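Side-chain contacts in CIR protein (Plasmodium chabaudi chabaudi, PDB 6ZYV), which is of unknown function but belongs to the PIR family of malaria parasite variant antigens, associated with infected red blood cells: residues W65-F70 with S126-A131; Q86-A91 with S134-I139; Y90-L95 with N112-H117. The protein carries 5 engineered substitutions. One frame throughout, in Å; residues are numbered along the deposited sequence.

Overall arrangement
All three contacts are buried, free of hydrogen bonds between their paired segments, and set in one all-helical ectodomain. Interactions 2 and 3 draw on the same helix, 81-101: Ala88 meets helix 134-149 in the former, and Ile92 and Leu95, further along, meet helix 110-118 in the latter. Interaction 1 instead sets helix 55-71 against the end of helix 122-127 and comes nearest the surface, since His127 is exposed. Leu67 ties it to the other two by touching Tyr136 and Ala91. The chemistry shifts with place: valine and leucine methyls beside a helix end in interaction 1, one alanine methyl against an isoleucine methyl and a tyrosine's phenol end in interaction 2, and leucine and isoleucine against two aromatic rings in interaction 3.

Interaction 1 (W65-F70 with S126-A131); sequences WLLVMF and SHVSSA
Val128, the residue that meets Leu67 and Val68, also uses its backbone: Val128 O accepts the N-H of Ala131, with N and O 3.1 Å apart, closing a type I beta turn from Val128 to Ala131. Val128 is where the chain leaves the helical conformation of 122-127, and it does so against the flank of helix 55-71. Leu67 meets Val128 with two of its atoms. Its CD1 comes within 4.0 Å of Val128 CG1 and lies almost as close to Val128 CG2, so a single leucine methyl is set against both branches of the valine. Leu67 CB adds a second point, 4.1 Å from Val128 CG2. Because CD1 is trans to CA about the second torsion (chi2 -178°), this branch reaches out fully from the helix, while CD2 turns to Ala91 and Tyr136. The contact thus belongs to the helical packing of the PIR ectodomain, where the turn between helices 122-127 and 134-149 is laid against helix 55-71. Val68, the next residue along helix 55-71, takes up the neighbouring position. Its CG2, on the backbone N side, approaches the last helical residue at two points, lying 3.8 Å from His127 O and 4.0 Å from His127 CB. The same methyl is more loosely placed against Val128, with Val68 CG2 and Val128 CG2 4.3 Å apart. Past CB the His127 side chain turns away from helix 55-71: chi1 of -65° carries the imidazole away from Val68, and its ring meets that of Tyr41 with the planes about 80° apart. Tyr41 also touches Val68, so Tyr41 packs against both residues here. Further round the turn, the hydroxyl of Ser129 hydrogen-bonds to Glu71 OE2, a polar tie from the turn to the C-terminal end of helix 55-71.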
loop_
_atom_site.group_PDB
_atom_site.type_symbol
_atom_site.label_atom_id
_atom_site.label_comp_id
_atom_site.label_asym_id
_atom_site.label_seq_id
_atom_site.Cartn_x
_atom_site.Cartn_y
_atom_site.Cartn_z
ATOM N N TRP A 65 6.106 -9.715 -4.556
ATOM C CA TRP A 65 4.875 -10.476 -4.391
ATOM C C TRP A 65 3.636 -9.536 -4.432
ATOM O O TRP A 65 2.689 -9.839 -5.140
ATOM C CB TRP A 65 4.910 -11.292 -3.087
ATOM C CG TRP A 65 3.695 -12.146 -2.885
ATOM C CD1 TRP A 65 3.497 -13.421 -3.332
ATOM C CD2 TRP A 65 2.503 -11.773 -2.190
ATOM N NE1 TRP A 65 2.249 -13.863 -2.958
ATOM C CE2 TRP A 65 1.607 -12.857 -2.278
ATOM C CE3 TRP A 65 2.096 -10.618 -1.521
ATOM C CZ2 TRP A 65 0.353 -12.835 -1.673
ATOM C CZ3 TRP A 65 0.837 -10.582 -0.967
ATOM C CH2 TRP A 65 -0.008 -11.692 -1.017
ATOM N N LEU A 66 3.696 -8.365 -3.752
ATOM C CA LEU A 66 2.640 -7.359 -3.751
ATOM C C LEU A 66 2.330 -6.880 -5.129
ATOM O O LEU A 66 1.172 -6.861 -5.491
ATOM C CB LEU A 66 3.002 -6.108 -2.912
ATOM C CG LEU A 66 2.534 -6.014 -1.469
ATOM C CD1 LEU A 66 2.659 -4.554 -0.973
ATOM C CD2 LEU A 66 1.104 -6.590 -1.288
ATOM N N LEU A 67 3.351 -6.422 -5.879
ATOM C CA LEU A 67 3.181 -5.941 -7.242
ATOM C C LEU A 67 2.590 -7.004 -8.140
ATOM O O LEU A 67 1.734 -6.686 -8.954
ATOM C CB LEU A 67 4.517 -5.466 -7.838
ATOM C CG LEU A 67 5.028 -4.107 -7.411
ATOM C CD1 LEU A 67 6.348 -3.794 -8.147
ATOM C CD2 LEU A 67 3.988 -3.016 -7.699
ATOM N N VAL A 68 3.036 -8.261 -8.000
ATOM C CA VAL A 68 2.503 -9.355 -8.801
ATOM C C VAL A 68 0.995 -9.552 -8.489
ATOM O O VAL A 68 0.175 -9.618 -9.405
ATOM C CB VAL A 68 3.331 -10.643 -8.615
ATOM C CG1 VAL A 68 2.599 -11.863 -9.169
ATOM C CG2 VAL A 68 4.701 -10.504 -9.281
ATOM N N MET A 69 0.633 -9.554 -7.203
ATOM C CA MET A 69 -0.760 -9.698 -6.792
ATOM C C MET A 69 -1.622 -8.541 -7.239
ATOM O O MET A 69 -2.742 -8.771 -7.648
ATOM C CB MET A 69 -0.869 -9.838 -5.265
ATOM C CG MET A 69 -0.317 -11.126 -4.749
ATOM S SD MET A 69 -1.131 -12.605 -5.398
ATOM C CE MET A 69 -2.821 -12.362 -4.770
ATOM N N PHE A 70 -1.134 -7.297 -7.140
ATOM C CA PHE A 70 -1.900 -6.127 -7.549
ATOM C C PHE A 70 -2.182 -6.178 -9.054
ATOM O O PHE A 70 -3.279 -5.825 -9.476
ATOM C CB PHE A 70 -1.167 -4.806 -7.214
ATOM C CG PHE A 70 -1.021 -4.451 -5.750
ATOM C CD1 PHE A 70 -1.703 -5.163 -4.774
ATOM C CD2 PHE A 70 -0.166 -3.432 -5.348
ATOM C CE1 PHE A 70 -1.541 -4.852 -3.432
ATOM C CE2 PHE A 70 -0.039 -3.092 -4.006
ATOM C CZ PHE A 70 -0.720 -3.799 -3.056
ATOM N N SER A 126 11.632 -10.447 -14.146
ATOM C CA SER A 126 10.924 -11.569 -14.764
ATOM C C SER A 126 9.451 -11.740 -14.360
ATOM O O SER A 126 8.682 -12.292 -15.150
ATOM C CB SER A 126 11.684 -12.880 -14.560
ATOM O OG SER A 126 12.166 -13.061 -13.239
ATOM N N HIS A 127 9.049 -11.299 -13.163
ATOM C CA HIS A 127 7.671 -11.493 -12.715
ATOM C C HIS A 127 6.842 -10.213 -12.723
ATOM O O HIS A 127 5.630 -10.284 -12.975
ATOM C CB HIS A 127 7.636 -12.219 -11.368
ATOM C CG HIS A 127 8.177 -13.609 -11.515
ATOM N ND1 HIS A 127 7.743 -14.413 -12.560
ATOM C CD2 HIS A 127 9.085 -14.300 -10.794
ATOM C CE1 HIS A 127 8.424 -15.536 -12.467
ATOM N NE2 HIS A 127 9.184 -15.555 -11.387
ATOM N N VAL A 128 7.478 -9.054 -12.522
ATOM C CA VAL A 128 6.743 -7.794 -12.625
ATOM C C VAL A 128 6.789 -7.379 -14.092
ATOM O O VAL A 128 7.855 -7.016 -14.586
ATOM C CB VAL A 128 7.246 -6.685 -11.687
ATOM C CG1 VAL A 128 6.339 -5.476 -11.802
ATOM C CG2 VAL A 128 7.299 -7.179 -10.239
ATOM N N SER A 129 5.659 -7.520 -14.802
ATOM C CA SER A 129 5.559 -7.274 -16.238
ATOM C C SER A 129 6.198 -5.971 -16.729
ATOM O O SER A 129 6.924 -5.960 -17.738
ATOM C CB SER A 129 4.101 -7.338 -16.687
ATOM O OG SER A 129 3.533 -8.605 -16.395
ATOM N N SER A 130 5.950 -4.881 -16.011
ATOM C CA SER A 130 6.399 -3.571 -16.446
ATOM C C SER A 130 7.818 -3.176 -15.971
ATOM O O SER A 130 8.322 -2.156 -16.419
ATOM C CB SER A 130 5.371 -2.507 -16.064
ATOM O OG SER A 130 4.106 -2.992 -15.621
ATOM N N ALA A 131 8.476 -3.989 -15.136
ATOM C CA ALA A 131 9.799 -3.685 -14.575
ATOM C C ALA A 131 10.845 -3.084 -15.523
ATOM O O ALA A 131 11.586 -2.184 -15.120
ATOM C CB ALA A 131 10.385 -4.917 -13.925
#

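Interaction 2 (Q86-A91 with S134-I139); sequences QYAGYA and SNYKGI
Ala88 presents its methyl to Ile139 and Tyr136 together, and the whole of the close packing is gathered on that one carbon. Ala88 CB lies 3.7 Å from Ile139 CG2 and 3.8 Å from Tyr136 OH. With so short a side chain between them, helices 81-101 and 134-149 come near each other here, the alpha carbons of Ala88 and Ile139 standing 7.3 Å apart. Ile139 offers its short branch because CG2 is the one anti to the backbone N. Tyr136 arrives differently: its CG is likewise anti to N (chi1 -166°), and the long ring then brings the phenol end over to the alanine, with Tyr136 CZ at 4.3 Å from Ala88 CB. Leu67 of helix 55-71 also touches this tyrosine, which makes a three-helix junction of the spot. Around this point helix 134-149 is looser and more solvent-facing: Ser134, Asn135 and Gly138 are exposed, Asn135 OD1 takes a hydrogen bond from Gln81 NE2, at the start of helix 81-101, and Lys137 forms a salt bridge with Glu119. Between the two segments no hydrogen bond forms, so this part of the interface probably rests on dispersion and burial, with the Asn135-Gln81 tie lying outside it.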
loop_
_atom_site.group_PDB
_atom_site.type_symbol
_atom_site.label_atom_id
_atom_site.label_comp_id
_atom_site.label_asym_id
_atom_site.label_seq_id
_atom_site.Cartn_x
_atom_site.Cartn_y
_atom_site.Cartn_z
ATOM N N GLN A 86 -1.429 3.571 -10.059
ATOM C CA GLN A 86 -2.122 3.370 -8.801
ATOM C C GLN A 86 -1.489 2.222 -7.984
ATOM O O GLN A 86 -1.247 2.401 -6.795
ATOM C CB GLN A 86 -3.602 3.074 -9.095
ATOM C CG GLN A 86 -4.523 3.310 -7.923
ATOM C CD GLN A 86 -5.946 2.814 -8.171
ATOM O OE1 GLN A 86 -6.200 1.883 -8.942
ATOM N NE2 GLN A 86 -6.914 3.408 -7.490
ATOM N N TYR A 87 -1.184 1.075 -8.619
ATOM C CA TYR A 87 -0.623 -0.069 -7.922
ATOM C C TYR A 87 0.795 0.159 -7.494
ATOM O O TYR A 87 1.164 -0.269 -6.397
ATOM C CB TYR A 87 -0.788 -1.369 -8.742
ATOM C CG TYR A 87 -2.254 -1.716 -8.877
ATOM C CD1 TYR A 87 -3.112 -1.616 -7.790
ATOM C CD2 TYR A 87 -2.798 -2.078 -10.103
ATOM C CE1 TYR A 87 -4.477 -1.840 -7.925
ATOM C CE2 TYR A 87 -4.164 -2.309 -10.248
ATOM C CZ TYR A 87 -4.996 -2.196 -9.152
ATOM O OH TYR A 87 -6.334 -2.455 -9.265
ATOM N N ALA A 88 1.588 0.868 -8.309
ATOM C CA ALA A 88 2.962 1.203 -7.905
ATOM C C ALA A 88 2.925 2.115 -6.664
ATOM O O ALA A 88 3.706 1.933 -5.737
ATOM C CB ALA A 88 3.698 1.897 -9.036
ATOM N N GLY A 89 1.967 3.028 -6.628
ATOM C CA GLY A 89 1.784 3.925 -5.507
ATOM C C GLY A 89 1.425 3.218 -4.223
ATOM O O GLY A 89 1.960 3.591 -3.178
ATOM N N TYR A 90 0.531 2.193 -4.273
ATOM C CA TYR A 90 0.158 1.425 -3.073
ATOM C C TYR A 90 1.332 0.638 -2.543
ATOM O O TYR A 90 1.548 0.634 -1.335
ATOM C CB TYR A 90 -0.983 0.435 -3.348
ATOM C CG TYR A 90 -2.311 1.069 -3.642
ATOM C CD1 TYR A 90 -2.809 2.079 -2.840
ATOM C CD2 TYR A 90 -3.118 0.593 -4.667
ATOM C CE1 TYR A 90 -4.044 2.647 -3.093
ATOM C CE2 TYR A 90 -4.343 1.159 -4.939
ATOM C CZ TYR A 90 -4.802 2.189 -4.153
ATOM O OH TYR A 90 -6.052 2.649 -4.452
ATOM N N ALA A 91 2.081 -0.028 -3.429
ATOM C CA ALA A 91 3.222 -0.862 -3.075
ATOM C C ALA A 91 4.355 -0.019 -2.510
ATOM O O ALA A 91 4.966 -0.402 -1.521
ATOM C CB ALA A 91 3.701 -1.643 -4.301
ATOM N N SER A 134 10.683 1.855 -19.587
ATOM C CA SER A 134 11.159 3.158 -19.097
ATOM C C SER A 134 9.974 3.979 -18.559
ATOM O O SER A 134 10.151 4.769 -17.619
ATOM C CB SER A 134 11.957 3.923 -20.152
ATOM O OG SER A 134 11.128 4.573 -21.103
ATOM N N ASN A 135 8.753 3.767 -19.118
ATOM C CA ASN A 135 7.555 4.442 -18.611
ATOM C C ASN A 135 7.267 4.014 -17.158
ATOM O O ASN A 135 6.839 4.832 -16.351
ATOM C CB ASN A 135 6.350 4.148 -19.497
ATOM C CG ASN A 135 5.964 5.291 -20.412
ATOM O OD1 ASN A 135 4.777 5.583 -20.606
ATOM N ND2 ASN A 135 6.947 5.965 -21.008
ATOM N N TYR A 136 7.534 2.741 -16.829
ATOM C CA TYR A 136 7.304 2.212 -15.500
ATOM C C TYR A 136 8.313 2.742 -14.505
ATOM O O TYR A 136 7.955 3.070 -13.377
ATOM C CB TYR A 136 7.314 0.675 -15.490
ATOM C CG TYR A 136 6.739 0.139 -14.195
ATOM C CD1 TYR A 136 5.389 0.279 -13.902
ATOM C CD2 TYR A 136 7.561 -0.413 -13.216
ATOM C CE1 TYR A 136 4.859 -0.177 -12.705
ATOM C CE2 TYR A 136 7.040 -0.894 -12.022
ATOM C CZ TYR A 136 5.689 -0.760 -11.765
ATOM O OH TYR A 136 5.153 -1.201 -10.585
ATOM N N LYS A 137 9.577 2.842 -14.932
ATOM C CA LYS A 137 10.630 3.384 -14.083
ATOM C C LYS A 137 10.299 4.856 -13.693
ATOM O O LYS A 137 10.482 5.221 -12.543
ATOM C CB LYS A 137 12.007 3.273 -14.772
ATOM C CG LYS A 137 13.178 3.741 -13.902
ATOM C CD LYS A 137 13.253 3.035 -12.532
ATOM C CE LYS A 137 14.257 3.695 -11.605
ATOM N NZ LYS A 137 14.191 3.152 -10.221
ATOM N N GLY A 138 9.705 5.608 -14.611
ATOM C CA GLY A 138 9.285 6.978 -14.365
ATOM C C GLY A 138 8.191 7.037 -13.323
ATOM O O GLY A 138 8.209 7.918 -12.469
ATOM N N ILE A 139 7.235 6.097 -13.383
ATOM C CA ILE A 139 6.151 5.972 -12.411
ATOM C C ILE A 139 6.754 5.679 -11.029
ATOM O O ILE A 139 6.414 6.352 -10.067
ATOM C CB ILE A 139 5.148 4.865 -12.850
ATOM C CG1 ILE A 139 4.328 5.323 -14.071
ATOM C CG2 ILE A 139 4.225 4.452 -11.699
ATOM C CD1 ILE A 139 3.375 4.227 -14.656
#

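Interaction 3 (Y90-L95 with N112-H117); sequences YAILWL and NFYTNH
Leu95 forks between two aromatic rings, sending CD1 to Phe113 and CD2 to Tyr114. This is helix-on-helix packing within the all-alpha PIR ectodomain: the segments 90-95 and 112-117 run steeply across each other, with 104° between their directions. Their axes come no nearer than 12.6 Å, a gap wide enough that long side chains have to bridge it. Leu95 begins the bridge. Its CG is trans to the backbone N (chi1 -175°), which extends the fork toward helix 110-118. One prong, Leu95 CD1, lies 4.0 Å from Phe113 CE1, and the other, Leu95 CD2, lies 4.0 Å from Tyr114 CD2. The two rings are themselves turned steeply, their planes about 70° apart, so the two methyls approach rings of different inclination, each obliquely. Leu95 slants across Phe113, whereas it lies nearly at right angles to Tyr114. Ile92, three residues before Leu95, adds a lighter touch, with Ile92 CG1 4.4 Å from Tyr114 CE2; it also packs on Val140, Lys143 and Met147 of helix 134-149. Tyr114 is steadied at both its apolar and polar parts: its ring meets that of Phe63 with planes close to perpendicular, and its hydroxyl is hydrogen-bonded to the hydroxyl of Tyr124. Helix 55-71 therefore flanks this junction, and it flanks Phe113 as well, through Asn56 and Ile59. Trp94 looks to another helix: it packs on Ile15 and Ile18 of helix 8-20 and hydrogen-bonds through NE1 to Asp19 OD1, so helix 81-101 serves different neighbours from adjacent residues. On helix 110-118 itself, one face of the Phe113 ring is covered from the next turn, where His117 CB sits 3.8 Å above the ring plane of Phe113, over its centre.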
loop_
_atom_site.group_PDB
_atom_site.type_symbol
_atom_site.label_atom_id
_atom_site.label_comp_id
_atom_site.label_asym_id
_atom_site.label_seq_id
_atom_site.Cartn_x
_atom_site.Cartn_y
_atom_site.Cartn_z
ATOM N N TYR A 90 0.531 2.193 -4.273
ATOM C CA TYR A 90 0.158 1.425 -3.073
ATOM C C TYR A 90 1.332 0.638 -2.543
ATOM O O TYR A 90 1.548 0.634 -1.335
ATOM C CB TYR A 90 -0.983 0.435 -3.348
ATOM C CG TYR A 90 -2.311 1.069 -3.642
ATOM C CD1 TYR A 90 -2.809 2.079 -2.840
ATOM C CD2 TYR A 90 -3.118 0.593 -4.667
ATOM C CE1 TYR A 90 -4.044 2.647 -3.093
ATOM C CE2 TYR A 90 -4.343 1.159 -4.939
ATOM C CZ TYR A 90 -4.802 2.189 -4.153
ATOM O OH TYR A 90 -6.052 2.649 -4.452
ATOM N N ALA A 91 2.081 -0.028 -3.429
ATOM C CA ALA A 91 3.222 -0.862 -3.075
ATOM C C ALA A 91 4.355 -0.019 -2.510
ATOM O O ALA A 91 4.966 -0.402 -1.521
ATOM C CB ALA A 91 3.701 -1.643 -4.301
ATOM N N ILE A 92 4.614 1.150 -3.111
ATOM C CA ILE A 92 5.670 2.051 -2.647
ATOM C C ILE A 92 5.281 2.763 -1.342
ATOM O O ILE A 92 6.150 3.044 -0.521
ATOM C CB ILE A 92 6.099 2.994 -3.791
ATOM C CG1 ILE A 92 6.842 2.150 -4.864
ATOM C CG2 ILE A 92 6.976 4.169 -3.305
ATOM C CD1 ILE A 92 7.046 2.827 -6.175
ATOM N N LEU A 93 3.985 2.942 -1.088
ATOM C CA LEU A 93 3.489 3.478 0.178
ATOM C C LEU A 93 3.750 2.431 1.265
ATOM O O LEU A 93 4.236 2.777 2.337
ATOM C CB LEU A 93 1.975 3.795 0.087
ATOM C CG LEU A 93 1.321 4.280 1.381
ATOM C CD1 LEU A 93 1.974 5.606 1.854
ATOM C CD2 LEU A 93 -0.225 4.414 1.209
ATOM N N TRP A 94 3.472 1.138 0.976
ATOM C CA TRP A 94 3.726 0.054 1.919
ATOM C C TRP A 94 5.227 -0.045 2.184
ATOM O O TRP A 94 5.641 -0.188 3.336
ATOM C CB TRP A 94 3.187 -1.287 1.377
ATOM C CG TRP A 94 3.572 -2.475 2.216
ATOM C CD1 TRP A 94 2.992 -2.878 3.390
ATOM C CD2 TRP A 94 4.680 -3.375 1.981
ATOM N NE1 TRP A 94 3.632 -4.004 3.859
ATOM C CE2 TRP A 94 4.667 -4.331 3.007
ATOM C CE3 TRP A 94 5.644 -3.505 0.960
ATOM C CZ2 TRP A 94 5.603 -5.392 3.054
ATOM C CZ3 TRP A 94 6.581 -4.526 1.030
ATOM C CH2 TRP A 94 6.559 -5.453 2.071
ATOM N N LEU A 95 6.047 0.052 1.123
ATOM C CA LEU A 95 7.488 -0.016 1.233
ATOM C C LEU A 95 8.026 1.110 2.123
ATOM O O LEU A 95 8.896 0.857 2.958
ATOM C CB LEU A 95 8.126 -0.013 -0.164
ATOM C CG LEU A 95 9.648 -0.208 -0.196
ATOM C CD1 LEU A 95 10.064 -1.496 0.501
ATOM C CD2 LEU A 95 10.172 -0.144 -1.639
ATOM N N ASN A 112 17.575 4.410 -2.516
ATOM C CA ASN A 112 18.724 3.527 -2.400
ATOM C C ASN A 112 18.297 2.053 -2.228
ATOM O O ASN A 112 18.832 1.189 -2.913
ATOM C CB ASN A 112 19.624 3.992 -1.251
ATOM C CG ASN A 112 20.847 3.138 -1.055
ATOM O OD1 ASN A 112 20.880 2.263 -0.175
ATOM N ND2 ASN A 112 21.860 3.338 -1.900
ATOM N N PHE A 113 17.336 1.774 -1.341
ATOM C CA PHE A 113 16.802 0.430 -1.137
ATOM C C PHE A 113 16.193 -0.122 -2.440
ATOM O O PHE A 113 16.394 -1.285 -2.742
ATOM C CB PHE A 113 15.744 0.412 0.002
ATOM C CG PHE A 113 15.253 -0.976 0.349
ATOM C CD1 PHE A 113 14.198 -1.548 -0.339
ATOM C CD2 PHE A 113 15.862 -1.714 1.350
ATOM C CE1 PHE A 113 13.794 -2.843 -0.063
ATOM C CE2 PHE A 113 15.444 -3.000 1.638
ATOM C CZ PHE A 113 14.433 -3.569 0.913
ATOM N N TYR A 114 15.434 0.686 -3.191
ATOM C CA TYR A 114 14.814 0.226 -4.436
ATOM C C TYR A 114 15.868 -0.215 -5.450
ATOM O O TYR A 114 15.764 -1.306 -6.006
ATOM C CB TYR A 114 13.927 1.322 -5.061
ATOM C CG TYR A 114 12.796 0.763 -5.905
ATOM C CD1 TYR A 114 12.997 0.410 -7.232
ATOM C CD2 TYR A 114 11.529 0.587 -5.374
ATOM C CE1 TYR A 114 11.965 -0.102 -8.005
ATOM C CE2 TYR A 114 10.487 0.088 -6.142
ATOM C CZ TYR A 114 10.712 -0.284 -7.449
ATOM O OH TYR A 114 9.656 -0.781 -8.188
ATOM N N THR A 115 16.881 0.626 -5.691
ATOM C CA THR A 115 17.934 0.319 -6.652
ATOM C C THR A 115 18.814 -0.850 -6.192
ATOM O O THR A 115 19.151 -1.716 -6.997
ATOM C CB THR A 115 18.801 1.584 -6.881
ATOM O OG1 THR A 115 18.038 2.655 -7.459
ATOM C CG2 THR A 115 20.058 1.316 -7.681
ATOM N N ASN A 116 19.189 -0.879 -4.911
ATOM C CA ASN A 116 20.095 -1.909 -4.410
ATOM C C ASN A 116 19.456 -3.213 -3.947
ATOM O O ASN A 116 20.195 -4.174 -3.755
ATOM C CB ASN A 116 20.968 -1.368 -3.289
ATOM C CG ASN A 116 21.907 -0.277 -3.732
ATOM O OD1 ASN A 116 22.064 0.740 -3.058
ATOM N ND2 ASN A 116 22.547 -0.460 -4.881
ATOM N N HIS A 117 18.140 -3.263 -3.715
ATOM C CA HIS A 117 17.501 -4.486 -3.231
ATOM C C HIS A 117 16.313 -4.943 -4.035
ATOM O O HIS A 117 15.994 -6.130 -3.981
ATOM C CB HIS A 117 17.114 -4.379 -1.763
ATOM C CG HIS A 117 18.282 -4.178 -0.859
ATOM N ND1 HIS A 117 19.139 -5.223 -0.522
ATOM C CD2 HIS A 117 18.737 -3.042 -0.290
ATOM C CE1 HIS A 117 20.072 -4.684 0.249
ATOM N NE2 HIS A 117 19.863 -3.376 0.430
#